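Local coordinates for protein urea carboxylase (Thermus thermophilus, PDB 3OEP) that is of unknown function but is a homologue of the KipI and KipA proteins and was incorrectly assigned as an allophanate hydrolase, at residues L233-G238 against A349-R354; F276-P281 against P328-Y333; A294-V299 against F381-L386; P396-A401 against P469-P474; G411-A416 against L426-P431. All coordinates share one frame; numbering follows the deposited sequence.

Contact 1: residues L233-G238 against A349-R354; sequences LVVDGG and ASPDLR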
# COMPACT_ATOMS: atom_id res chain seq x y z
N LEU A 233 -8.19 -6.97 -10.17
CA LEU A 233 -7.47 -5.72 -10.29
C LEU A 233 -6.62 -5.73 -11.55
O LEU A 233 -5.95 -6.72 -11.84
CB LEU A 233 -6.55 -5.52 -9.09
CG LEU A 233 -7.17 -5.48 -7.70
CD1 LEU A 233 -6.08 -5.41 -6.63
CD2 LEU A 233 -8.12 -4.29 -7.58
N VAL A 234 -6.63 -4.62 -12.29
CA VAL A 234 -5.65 -4.42 -13.35
C VAL A 234 -4.40 -3.83 -12.71
O VAL A 234 -4.44 -2.72 -12.19
CB VAL A 234 -6.18 -3.46 -14.43
CG1 VAL A 234 -5.10 -3.20 -15.48
CG2 VAL A 234 -7.42 -4.05 -15.10
N VAL A 235 -3.30 -4.58 -12.74
CA VAL A 235 -2.04 -4.14 -12.14
C VAL A 235 -0.90 -4.08 -13.16
O VAL A 235 -0.86 -4.87 -14.10
CB VAL A 235 -1.61 -5.04 -10.97
CG1 VAL A 235 -2.65 -5.00 -9.85
CG2 VAL A 235 -1.39 -6.49 -11.44
N ASP A 236 0.01 -3.12 -12.97
CA ASP A 236 1.29 -3.11 -13.69
C ASP A 236 2.42 -3.45 -12.70
O ASP A 236 2.16 -4.08 -11.68
CB ASP A 236 1.51 -1.79 -14.46
CG ASP A 236 1.69 -0.56 -13.57
OD1 ASP A 236 1.81 -0.67 -12.32
OD2 ASP A 236 1.72 0.54 -14.15
N GLY A 237 3.66 -3.05 -12.99
CA GLY A 237 4.78 -3.40 -12.12
C GLY A 237 4.72 -2.83 -10.71
O GLY A 237 5.36 -3.35 -9.79
N GLY A 238 3.95 -1.76 -10.53
CA GLY A 238 3.80 -1.09 -9.24
C GLY A 238 3.98 0.41 -9.36
O GLY A 238 4.37 0.92 -10.43
N ALA A 349 -0.21 2.46 -13.49
CA ALA A 349 -1.60 2.09 -13.70
C ALA A 349 -2.15 1.21 -12.58
O ALA A 349 -3.31 0.79 -12.63
CB ALA A 349 -1.75 1.36 -15.04
N SER A 350 -1.32 0.90 -11.57
CA SER A 350 -1.75 0.02 -10.49
C SER A 350 -2.69 0.75 -9.52
O SER A 350 -2.52 1.94 -9.26
CB SER A 350 -0.56 -0.55 -9.71
OG SER A 350 0.12 -1.55 -10.46
N PRO A 351 -3.67 0.03 -8.98
CA PRO A 351 -4.60 0.67 -8.06
C PRO A 351 -4.00 0.92 -6.69
O PRO A 351 -3.12 0.18 -6.24
CB PRO A 351 -5.73 -0.36 -7.95
CG PRO A 351 -5.10 -1.65 -8.25
CD PRO A 351 -4.03 -1.37 -9.26
N ASP A 352 -4.46 1.99 -6.04
CA ASP A 352 -4.19 2.18 -4.62
C ASP A 352 -5.55 2.30 -3.98
O ASP A 352 -6.11 3.40 -3.89
CB ASP A 352 -3.37 3.44 -4.35
CG ASP A 352 -2.87 3.51 -2.92
OD1 ASP A 352 -3.63 3.16 -1.99
OD2 ASP A 352 -1.70 3.89 -2.71
N LEU A 353 -6.11 1.16 -3.56
CA LEU A 353 -7.49 1.12 -3.11
C LEU A 353 -7.69 1.95 -1.83
O LEU A 353 -8.73 2.59 -1.67
CB LEU A 353 -7.97 -0.32 -2.91
CG LEU A 353 -7.91 -1.25 -4.13
CD1 LEU A 353 -8.49 -2.62 -3.77
CD2 LEU A 353 -8.66 -0.64 -5.31
N ARG A 354 -6.68 1.97 -0.96
CA ARG A 354 -6.69 2.84 0.21
C ARG A 354 -6.87 4.30 -0.19
O ARG A 354 -7.63 5.04 0.45
CB ARG A 354 -5.40 2.65 1.02
CG ARG A 354 -5.38 3.39 2.35
CD ARG A 354 -4.11 3.13 3.15
NE ARG A 354 -3.99 1.73 3.57
CZ ARG A 354 -3.18 0.82 3.04
NH1 ARG A 354 -3.19 -0.42 3.52
NH2 ARG A 354 -2.35 1.12 2.04
O HOH W 1 -5.76 -0.35 -12.34
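The side chain of Asp236 carries the polar half of this contact, reaching from the end of strand 233-235 into the loop 349-354. Its CB leaves the backbone alongside the loop rather than toward it, but a chi1 of 67° sets CG in the crowded position between the backbone N and the carbonyl carbon, and this brings the carboxylate across. CG lies 3.6 Å from both Ala349 N and Ser350 OG, and the two oxygens make the bonds. OD1 accepts the Ser350 hydroxyl, OG to OD1 2.7 Å, and also the backbone N of Gly238 at 3.0 Å, while Ser348 OG gives it a further hydrogen-bond partner. OD2 takes the amide of Ala349, N to OD2 2.8 Å, along a nearly straight line (167° at the hydrogen). All three donors of the two segments come from above the carboxylate plane. An alanine here would remove every one of these bonds and would probably leave the loop at Ala349 and Ser350 less firmly held. A water bridges the backbones, donating to Val234 O and Ala349 O. Beyond it the contact turns apolar: Val235 CG1 meets Pro351 CD at 3.9 Å, Leu233 crosses Pro351 obliquely, CD2 to CG 4.1 Å, and the tips of Leu233 and Leu353 face each other. The bond from Gly238 N to OD1 makes residues 236-238 an Asx turn, here ending an outermost strand of a five-stranded antiparallel sheet and fixing a distant loop against it.

Contact 2: residues F276-P281 against P328-Y333; sequences FAYKGP and PGVRGY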
# COMPACT_ATOMS: atom_id res chain seq x y z
N PHE A 276 -6.46 -11.76 -10.02
CA PHE A 276 -7.67 -12.12 -9.28
C PHE A 276 -7.34 -13.13 -8.18
O PHE A 276 -6.40 -13.91 -8.30
CB PHE A 276 -8.76 -12.68 -10.20
CG PHE A 276 -8.27 -13.73 -11.15
CD1 PHE A 276 -8.41 -15.07 -10.86
CD2 PHE A 276 -7.66 -13.36 -12.35
CE1 PHE A 276 -7.95 -16.03 -11.75
CE2 PHE A 276 -7.19 -14.32 -13.23
CZ PHE A 276 -7.34 -15.66 -12.93
N ALA A 277 -8.12 -13.09 -7.11
CA ALA A 277 -7.86 -13.92 -5.95
C ALA A 277 -9.13 -14.59 -5.44
O ALA A 277 -10.20 -13.97 -5.44
CB ALA A 277 -7.21 -13.10 -4.85
N TYR A 278 -8.99 -15.85 -5.03
CA TYR A 278 -10.06 -16.63 -4.37
C TYR A 278 -11.20 -17.02 -5.33
O TYR A 278 -11.52 -18.21 -5.48
CB TYR A 278 -10.58 -15.90 -3.11
CG TYR A 278 -9.51 -15.69 -2.02
CD1 TYR A 278 -8.81 -14.48 -1.92
CD2 TYR A 278 -9.22 -16.69 -1.11
CE1 TYR A 278 -7.84 -14.29 -0.92
CE2 TYR A 278 -8.26 -16.51 -0.11
CZ TYR A 278 -7.57 -15.32 -0.02
OH TYR A 278 -6.62 -15.17 0.98
N LYS A 279 -11.80 -16.02 -5.98
CA LYS A 279 -12.83 -16.25 -6.98
C LYS A 279 -12.54 -15.35 -8.17
O LYS A 279 -12.37 -14.14 -8.02
CB LYS A 279 -14.21 -15.92 -6.42
CG LYS A 279 -15.36 -16.22 -7.37
CD LYS A 279 -16.70 -15.87 -6.76
CE LYS A 279 -17.83 -16.08 -7.75
NZ LYS A 279 -19.15 -15.73 -7.17
N GLY A 280 -12.48 -15.97 -9.35
CA GLY A 280 -12.16 -15.26 -10.57
C GLY A 280 -13.38 -14.69 -11.26
O GLY A 280 -14.51 -15.06 -10.94
N PRO A 281 -13.15 -13.80 -12.23
CA PRO A 281 -14.22 -13.21 -13.01
C PRO A 281 -14.71 -14.13 -14.11
O PRO A 281 -14.08 -15.14 -14.40
CB PRO A 281 -13.56 -11.97 -13.62
CG PRO A 281 -12.15 -12.35 -13.78
CD PRO A 281 -11.83 -13.27 -12.63
N PRO A 328 -3.80 -25.86 -4.20
CA PRO A 328 -3.30 -24.81 -3.35
C PRO A 328 -3.12 -23.53 -4.14
O PRO A 328 -3.00 -23.55 -5.38
CB PRO A 328 -1.95 -25.36 -2.87
CG PRO A 328 -1.49 -26.20 -3.99
CD PRO A 328 -2.74 -26.80 -4.61
N GLY A 329 -3.09 -22.43 -3.42
CA GLY A 329 -2.93 -21.13 -4.03
C GLY A 329 -4.28 -20.46 -4.13
O GLY A 329 -5.33 -21.08 -3.97
N VAL A 330 -4.23 -19.16 -4.36
CA VAL A 330 -5.43 -18.36 -4.40
C VAL A 330 -5.40 -17.27 -5.46
O VAL A 330 -6.44 -16.67 -5.70
CB VAL A 330 -5.70 -17.66 -3.05
CG1 VAL A 330 -5.96 -18.70 -1.98
CG2 VAL A 330 -4.54 -16.75 -2.67
N ARG A 331 -4.25 -17.03 -6.09
CA ARG A 331 -4.07 -15.82 -6.90
C ARG A 331 -3.61 -16.14 -8.31
O ARG A 331 -2.56 -16.73 -8.52
CB ARG A 331 -3.08 -14.89 -6.21
CG ARG A 331 -3.05 -13.47 -6.73
CD ARG A 331 -2.28 -12.56 -5.76
NE ARG A 331 -2.82 -12.69 -4.41
CZ ARG A 331 -3.80 -11.96 -3.88
NH1 ARG A 331 -4.35 -10.95 -4.54
NH2 ARG A 331 -4.22 -12.23 -2.65
N GLY A 332 -4.42 -15.72 -9.28
CA GLY A 332 -4.15 -15.95 -10.69
C GLY A 332 -3.93 -14.66 -11.45
O GLY A 332 -4.32 -13.57 -10.98
N TYR A 333 -3.31 -14.79 -12.62
CA TYR A 333 -3.01 -13.68 -13.52
C TYR A 333 -3.45 -14.00 -14.94
O TYR A 333 -3.21 -15.10 -15.43
CB TYR A 333 -1.51 -13.35 -13.51
CG TYR A 333 -1.10 -12.87 -12.16
CD1 TYR A 333 -0.70 -13.76 -11.18
CD2 TYR A 333 -1.22 -11.52 -11.83
CE1 TYR A 333 -0.37 -13.32 -9.91
CE2 TYR A 333 -0.90 -11.07 -10.56
CZ TYR A 333 -0.48 -11.97 -9.61
OH TYR A 333 -0.17 -11.52 -8.34
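Phe276 adopts a chi1 of 48°, with CG in the crowded position between its backbone N and carbonyl carbon, and the ring consequently folds over the neighbouring strand at Gly332. The CA of Gly332 makes a CH-pi contact, 4.1 Å from the centroid of the Phe276 ring, and Gly332 O lies over a face of the ring, toward the rim. No side chain could stand between them, since a CB on Gly332 would collide with Phe276 CE1. The same pair is joined through its backbone: Phe276 N bonds to Gly332 O at 3.0 Å, and Gly332 N returns to Phe276 O at 2.9 Å. On the other side of the sheet Arg331 starts with CG anti to the backbone N (chi1 -165°) and then bends at chi3 (-53°). That bend lays a face of its guanidinium on the methyl of Ala277, with NH1 3.6 Å from Ala277 CB. Its charge is met by a salt bridge from NH1 to Glu275, and NE bonds to Gly481 O. Past the last bridge, Tyr278 N still reaches Val330 O at 2.8 Å. The Tyr278 and Val330 side chains point the same way, and a face of the ring rests on Val330, with CB over its centre, 4.1 Å from the centroid; the hydroxyl bonds to Ala418 O. Strands 273-277 and 331-336 thus pair antiparallel in the five-stranded sheet, and Phe276 lying across Gly332 is the cross-strand motif known as aromatic rescue of glycine.

Contact 3: residues A294-V299 against F381-L386; sequences AGYGFV and FPQRPL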
# COMPACT_ATOMS: atom_id res chain seq x y z
N ALA A 294 -1.45 -17.54 -15.63
CA ALA A 294 -0.36 -17.97 -14.77
C ALA A 294 -0.75 -17.74 -13.31
O ALA A 294 -1.76 -17.09 -13.03
CB ALA A 294 0.94 -17.24 -15.11
N GLY A 295 0.06 -18.27 -12.40
CA GLY A 295 -0.27 -18.22 -10.98
C GLY A 295 -0.87 -19.53 -10.51
O GLY A 295 -0.63 -20.59 -11.11
N TYR A 296 -1.64 -19.46 -9.43
CA TYR A 296 -2.10 -20.66 -8.74
C TYR A 296 -3.53 -20.49 -8.26
O TYR A 296 -4.09 -19.41 -8.30
CB TYR A 296 -1.19 -20.96 -7.55
CG TYR A 296 0.27 -21.03 -7.92
CD1 TYR A 296 0.86 -22.23 -8.29
CD2 TYR A 296 1.06 -19.88 -7.92
CE1 TYR A 296 2.20 -22.29 -8.65
CE2 TYR A 296 2.39 -19.93 -8.28
CZ TYR A 296 2.96 -21.14 -8.65
OH TYR A 296 4.28 -21.17 -9.00
N GLY A 297 -4.13 -21.60 -7.82
CA GLY A 297 -5.46 -21.56 -7.22
C GLY A 297 -6.61 -21.81 -8.17
O GLY A 297 -7.76 -21.91 -7.73
N PHE A 298 -6.33 -21.91 -9.47
CA PHE A 298 -7.38 -22.11 -10.48
C PHE A 298 -6.86 -22.88 -11.69
O PHE A 298 -5.66 -22.96 -11.92
CB PHE A 298 -7.89 -20.78 -11.04
CG PHE A 298 -8.28 -19.77 -10.01
CD1 PHE A 298 -9.60 -19.66 -9.60
CD2 PHE A 298 -7.34 -18.90 -9.48
CE1 PHE A 298 -9.97 -18.72 -8.65
CE2 PHE A 298 -7.70 -17.96 -8.53
CZ PHE A 298 -9.02 -17.86 -8.12
N VAL A 299 -7.80 -23.42 -12.46
CA VAL A 299 -7.55 -23.79 -13.85
C VAL A 299 -8.52 -22.96 -14.68
O VAL A 299 -9.67 -22.74 -14.27
CB VAL A 299 -7.75 -25.30 -14.13
CG1 VAL A 299 -6.68 -26.12 -13.42
CG2 VAL A 299 -9.15 -25.76 -13.74
N PHE A 381 5.55 -22.28 -20.25
CA PHE A 381 6.77 -22.26 -19.44
C PHE A 381 6.44 -22.90 -18.10
O PHE A 381 5.34 -22.71 -17.58
CB PHE A 381 7.24 -20.82 -19.25
CG PHE A 381 8.62 -20.70 -18.65
CD1 PHE A 381 9.75 -20.73 -19.45
CD2 PHE A 381 8.78 -20.58 -17.27
CE1 PHE A 381 11.03 -20.63 -18.90
CE2 PHE A 381 10.05 -20.48 -16.71
CZ PHE A 381 11.17 -20.50 -17.52
N PRO A 382 7.37 -23.68 -17.53
CA PRO A 382 7.05 -24.36 -16.28
C PRO A 382 6.93 -23.38 -15.12
O PRO A 382 7.72 -22.45 -15.01
CB PRO A 382 8.25 -25.29 -16.07
CG PRO A 382 9.37 -24.59 -16.76
CD PRO A 382 8.74 -24.01 -17.99
N GLN A 383 5.92 -23.57 -14.28
CA GLN A 383 5.82 -22.80 -13.05
C GLN A 383 6.52 -23.56 -11.94
O GLN A 383 6.44 -24.78 -11.87
CB GLN A 383 4.37 -22.59 -12.65
CG GLN A 383 3.55 -21.89 -13.69
CD GLN A 383 2.34 -21.22 -13.08
OE1 GLN A 383 2.06 -20.06 -13.38
NE2 GLN A 383 1.63 -21.93 -12.21
N ARG A 384 7.18 -22.82 -11.06
CA ARG A 384 7.69 -23.40 -9.83
C ARG A 384 6.52 -23.99 -9.04
O ARG A 384 5.42 -23.43 -9.04
CB ARG A 384 8.43 -22.34 -9.00
CG ARG A 384 7.56 -21.20 -8.50
CD ARG A 384 8.37 -20.06 -7.88
NE ARG A 384 9.15 -19.29 -8.85
CZ ARG A 384 9.69 -18.10 -8.62
NH1 ARG A 384 9.55 -17.49 -7.45
NH2 ARG A 384 10.37 -17.49 -9.59
N PRO A 385 6.73 -25.15 -8.39
CA PRO A 385 5.62 -25.68 -7.61
C PRO A 385 5.33 -24.84 -6.37
O PRO A 385 6.24 -24.22 -5.81
CB PRO A 385 6.11 -27.08 -7.21
CG PRO A 385 7.58 -27.01 -7.28
CD PRO A 385 7.89 -26.05 -8.39
N LEU A 386 4.07 -24.80 -5.97
CA LEU A 386 3.65 -24.10 -4.77
C LEU A 386 3.55 -25.14 -3.66
O LEU A 386 2.73 -26.05 -3.76
CB LEU A 386 2.30 -23.43 -4.99
CG LEU A 386 1.75 -22.60 -3.83
CD1 LEU A 386 2.63 -21.40 -3.54
CD2 LEU A 386 0.33 -22.17 -4.13
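The amide nitrogen NE2 of Gln383 is held by one nearly straight hydrogen bond, to Gly295 O (2.8 Å, 172°), which lies in the plane of the Gln383 amide. The other end of that amide is held too, because OE1 accepts Gly295 N at 2.9 Å on a lone pair in the carbonyl plane. Gly295 thus answers both ends of the amide, giving its N-H to OE1 and accepting from NE2 at its O, and together the bonds fix which way round the amide sits. Its extended chain puts it there. NE2 also lies over one face of the Tyr296 ring, near the rim, 3.6 Å from CE1, with ring and amide planes 37° apart. Leu386 covers the opposite face, its CB in a CH-pi contact 4.1 Å from the Tyr296 centroid. At the edge of the ring, Tyr296 OH donates to Arg384 O, a short bond of 2.5 Å that meets an in-plane lone pair. Trp478 touches Tyr296 and Leu386 and makes a cation-pi contact with Arg384. All three bonds join neutral groups, and each acceptor is a carbonyl oxygen, so the junction of loop 381-386 with strand 289-295 would probably depend little on pH near neutrality.

Contact 4: residues P396-A401 against P469-P474; sequences PGPQFA and PALVDP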
# COMPACT_ATOMS: atom_id res chain seq x y z
N PRO A 396 16.93 -9.97 9.97
CA PRO A 396 16.68 -8.98 11.01
C PRO A 396 15.96 -7.74 10.50
O PRO A 396 16.27 -7.24 9.42
CB PRO A 396 18.08 -8.62 11.50
CG PRO A 396 18.89 -9.83 11.22
CD PRO A 396 18.35 -10.40 9.94
N GLY A 397 15.01 -7.25 11.30
CA GLY A 397 14.27 -6.05 10.99
C GLY A 397 14.78 -4.85 11.77
O GLY A 397 15.68 -4.98 12.61
N PRO A 398 14.21 -3.66 11.50
CA PRO A 398 14.70 -2.43 12.13
C PRO A 398 14.50 -2.38 13.65
O PRO A 398 15.22 -1.64 14.34
CB PRO A 398 13.91 -1.34 11.41
CG PRO A 398 12.69 -2.01 10.91
CD PRO A 398 13.12 -3.40 10.55
N GLN A 399 13.54 -3.15 14.17
CA GLN A 399 13.33 -3.27 15.61
C GLN A 399 13.70 -4.67 16.10
O GLN A 399 13.06 -5.22 16.99
CB GLN A 399 11.88 -2.95 15.98
CG GLN A 399 11.53 -1.47 15.88
CD GLN A 399 11.29 -1.01 14.46
OE1 GLN A 399 10.53 -1.63 13.72
NE2 GLN A 399 11.95 0.08 14.08
N PHE A 400 14.75 -5.23 15.51
CA PHE A 400 15.22 -6.55 15.88
C PHE A 400 15.37 -6.70 17.39
O PHE A 400 15.90 -5.82 18.08
CB PHE A 400 16.57 -6.85 15.20
CG PHE A 400 17.15 -8.18 15.59
CD1 PHE A 400 18.00 -8.29 16.68
CD2 PHE A 400 16.83 -9.32 14.87
CE1 PHE A 400 18.53 -9.52 17.04
CE2 PHE A 400 17.36 -10.55 15.23
CZ PHE A 400 18.21 -10.64 16.31
N ALA A 401 14.89 -7.83 17.89
CA ALA A 401 15.12 -8.27 19.25
C ALA A 401 15.37 -9.76 19.17
O ALA A 401 14.62 -10.47 18.50
CB ALA A 401 13.91 -7.99 20.13
N PRO A 469 10.45 -6.69 14.11
CA PRO A 469 11.71 -7.32 14.54
C PRO A 469 12.40 -8.14 13.45
O PRO A 469 13.59 -8.43 13.55
CB PRO A 469 11.27 -8.23 15.70
CG PRO A 469 9.82 -8.48 15.46
CD PRO A 469 9.29 -7.21 14.85
N ALA A 470 11.64 -8.51 12.42
CA ALA A 470 12.17 -9.31 11.33
C ALA A 470 11.55 -8.89 10.01
O ALA A 470 10.55 -8.16 9.98
CB ALA A 470 11.90 -10.78 11.60
N LEU A 471 12.17 -9.35 8.93
CA LEU A 471 11.69 -9.18 7.57
C LEU A 471 11.71 -10.53 6.88
O LEU A 471 12.67 -11.29 7.02
CB LEU A 471 12.63 -8.25 6.78
CG LEU A 471 13.08 -6.94 7.39
CD1 LEU A 471 14.13 -6.28 6.49
CD2 LEU A 471 11.90 -6.03 7.59
N VAL A 472 10.67 -10.84 6.11
CA VAL A 472 10.72 -11.99 5.23
C VAL A 472 11.64 -11.67 4.05
O VAL A 472 11.53 -10.60 3.43
CB VAL A 472 9.33 -12.40 4.71
CG1 VAL A 472 9.44 -13.51 3.67
CG2 VAL A 472 8.45 -12.83 5.88
N ASP A 473 12.54 -12.60 3.75
CA ASP A 473 13.46 -12.49 2.62
C ASP A 473 12.67 -12.20 1.35
O ASP A 473 11.70 -12.90 1.06
CB ASP A 473 14.24 -13.80 2.49
CG ASP A 473 15.42 -13.69 1.54
OD1 ASP A 473 16.57 -13.91 2.00
OD2 ASP A 473 15.22 -13.41 0.35
N PRO A 474 13.07 -11.17 0.58
CA PRO A 474 12.32 -10.84 -0.65
C PRO A 474 12.15 -12.02 -1.61
O PRO A 474 11.16 -12.06 -2.34
CB PRO A 474 13.16 -9.72 -1.29
CG PRO A 474 14.48 -9.77 -0.62
CD PRO A 474 14.24 -10.29 0.75
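A single hydrogen bond crosses this contact, from Gly397 N to Pro469 O at 2.9 Å, and its geometry is unusual: the donor stands well above the carbonyl plane, with a C=O...N angle of only 108°. Two weaker CA-H...O contacts flank it. Phe400 CA approaches the same Pro469 O at 3.4 Å, while Pro469 CA points its hydrogen at Gln399 O, 3.5 Å away. Gln399 sends its own polar end to Lys468 N and Glu438. These contacts surround a type I beta turn, Gly397 to Phe400, closed by Phe400 N bonding to Gly397 O; it leads from strand 390-396, which pairs antiparallel with strand 467-472 in a seven-stranded sheet of the carboxyltransferase A/B family (cyclophilin-like clan), into helix 402-408, with Ala401 at the N-cap position. Packing makes up the rest. Leu471, whose CG is anti to the carbonyl carbon (chi1 -48°), lies along the start of the turn: CG is 3.9 Å from Gly397 CA, and CD1 rests 3.8 Å from Pro396 O. Leu471 crosses Pro398 obliquely, CD2 to Pro398 CD 4.1 Å. Tightness shows at Gly397, where a CB would collide with Ala470 N. Pro398 also touches Tyr6 and Arg8 of strand 3-8.

Contact 5: residues G411-A416 against L426-P431; sequences GPFRVA and LGPEVP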
# COMPACT_ATOMS: atom_id res chain seq x y z
N GLY A 411 8.53 -22.48 16.39
CA GLY A 411 7.53 -23.47 16.02
C GLY A 411 6.67 -22.94 14.89
O GLY A 411 6.83 -21.79 14.48
N PRO A 412 5.75 -23.77 14.38
CA PRO A 412 4.93 -23.36 13.24
C PRO A 412 3.91 -22.27 13.57
O PRO A 412 3.34 -22.24 14.67
CB PRO A 412 4.22 -24.65 12.83
CG PRO A 412 4.21 -25.49 14.04
CD PRO A 412 5.46 -25.16 14.79
N PHE A 413 3.70 -21.39 12.60
CA PHE A 413 2.60 -20.45 12.61
C PHE A 413 1.58 -20.92 11.58
O PHE A 413 1.85 -21.81 10.77
CB PHE A 413 3.10 -19.04 12.28
CG PHE A 413 3.87 -18.40 13.39
CD1 PHE A 413 5.19 -18.78 13.64
CD2 PHE A 413 3.28 -17.45 14.20
CE1 PHE A 413 5.90 -18.19 14.69
CE2 PHE A 413 3.99 -16.86 15.24
CZ PHE A 413 5.30 -17.24 15.48
N ARG A 414 0.39 -20.32 11.63
CA ARG A 414 -0.70 -20.67 10.74
C ARG A 414 -1.33 -19.37 10.25
O ARG A 414 -1.50 -18.43 11.03
CB ARG A 414 -1.73 -21.50 11.51
CG ARG A 414 -2.78 -22.17 10.65
CD ARG A 414 -3.61 -23.15 11.48
NE ARG A 414 -4.49 -22.48 12.44
CZ ARG A 414 -4.28 -22.40 13.76
NH1 ARG A 414 -5.17 -21.75 14.51
NH2 ARG A 414 -3.23 -22.96 14.34
N VAL A 415 -1.66 -19.30 8.96
CA VAL A 415 -2.26 -18.09 8.40
C VAL A 415 -3.70 -17.97 8.90
O VAL A 415 -4.49 -18.90 8.77
CB VAL A 415 -2.27 -18.12 6.86
CG1 VAL A 415 -3.05 -16.92 6.29
CG2 VAL A 415 -0.84 -18.14 6.31
N ALA A 416 -4.04 -16.83 9.49
CA ALA A 416 -5.41 -16.55 9.93
C ALA A 416 -6.20 -15.85 8.83
O ALA A 416 -7.35 -16.19 8.57
CB ALA A 416 -5.39 -15.69 11.19
N LEU A 426 -1.23 -16.80 13.28
CA LEU A 426 -1.52 -17.43 14.56
C LEU A 426 -0.38 -18.38 14.90
O LEU A 426 0.07 -19.15 14.05
CB LEU A 426 -2.83 -18.22 14.48
CG LEU A 426 -4.10 -17.39 14.35
CD1 LEU A 426 -5.28 -18.29 14.02
CD2 LEU A 426 -4.35 -16.61 15.62
N GLY A 427 0.09 -18.33 16.14
CA GLY A 427 1.19 -19.18 16.54
C GLY A 427 1.77 -18.77 17.87
O GLY A 427 1.12 -18.07 18.63
N PRO A 428 3.01 -19.20 18.15
CA PRO A 428 3.69 -18.86 19.40
C PRO A 428 3.69 -17.35 19.68
O PRO A 428 3.79 -16.56 18.74
CB PRO A 428 5.12 -19.34 19.16
CG PRO A 428 5.01 -20.42 18.14
CD PRO A 428 3.80 -20.12 17.31
N GLU A 429 3.58 -16.97 20.95
CA GLU A 429 3.64 -15.57 21.34
C GLU A 429 4.99 -14.96 20.95
O GLU A 429 6.04 -15.54 21.22
CB GLU A 429 3.42 -15.40 22.84
N VAL A 430 4.96 -13.80 20.29
CA VAL A 430 6.16 -13.06 19.89
C VAL A 430 6.15 -11.69 20.57
O VAL A 430 5.17 -10.95 20.43
CB VAL A 430 6.23 -12.87 18.36
CG1 VAL A 430 7.51 -12.11 17.96
CG2 VAL A 430 6.16 -14.21 17.64
N PRO A 431 7.22 -11.34 21.30
CA PRO A 431 7.25 -10.01 21.91
C PRO A 431 7.27 -8.90 20.85
O PRO A 431 8.03 -8.99 19.87
CB PRO A 431 8.54 -10.01 22.74
CG PRO A 431 9.32 -11.18 22.29
CD PRO A 431 8.39 -12.16 21.68
O HOH W 2 0.17 -22.54 14.82
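Two torsions place the Phe413 ring, chi1 of -73° setting CG beside the backbone N and chi2 of 76° turning the ring so that one face lies under Pro428. Pro428 CD sits over the ring centre in a CH-pi contact, 3.8 Å from the Phe413 centroid. Val430 CG2 comes to the edge instead, 3.8 Å from Phe413 CZ. Gly427 CA, just before Pro428, comes within 3.6 Å of Phe413 CD2, and a CB at Gly427 would collide with that ring atom. Phe413 also touches Leu408 of helix 402-408; an alanine here would remove the face on which Pro428 rests and the edge met by Val430, and would probably leave that loop poorly packed against the helix. The loop follows strand 422-426, which pairs antiparallel with strand 413-418 in a seven-stranded sheet of the carboxyltransferase A/B family (cyclophilin-like clan). Arg414 and Leu426 form the hydrogen-bonded pair: Arg414 N reaches Leu426 O at 2.7 Å, and Leu426 N reaches Arg414 O at 2.8 Å. On the sheet face they share, Arg414 extends and then bends at chi3 (70°), bringing its guanidinium over Leu426 CB and NH1 to within 3.5 Å of Leu426 CD1. NH1 also bonds to a glycerol, probably from the crystallisation liquor. Ala416 CB packs 3.8 Å from Leu426 CG, while a water donates to Pro412 O and, weakly, to Leu426 O.

In the fold
Within the first three contacts, contacts 2 and 3 touch: Tyr333 N and Ala294 O, like Arg331 O and Tyr296 N, probably hydrogen-bond between neighbouring strands 331-336 and 289-295; the centres of contacts 2 and 3 are about 11 Å apart. Contact 1 lies further along that five-stranded antiparallel sheet, its centre about 16 Å from that of contact 2, and its segments enclose those of contact 2 in sequence while alternating with those of contact 3. Contacts 4 and 5 come later, centres about 16 Å apart without touching, contact 5 falling, in sequence, between the two segments of contact 4. Contacts 1 to 3 thus gather around one sheet and contacts 4 and 5 around another, seven-stranded one, contact 5 joining consecutive strands and contact 4 more distant ones.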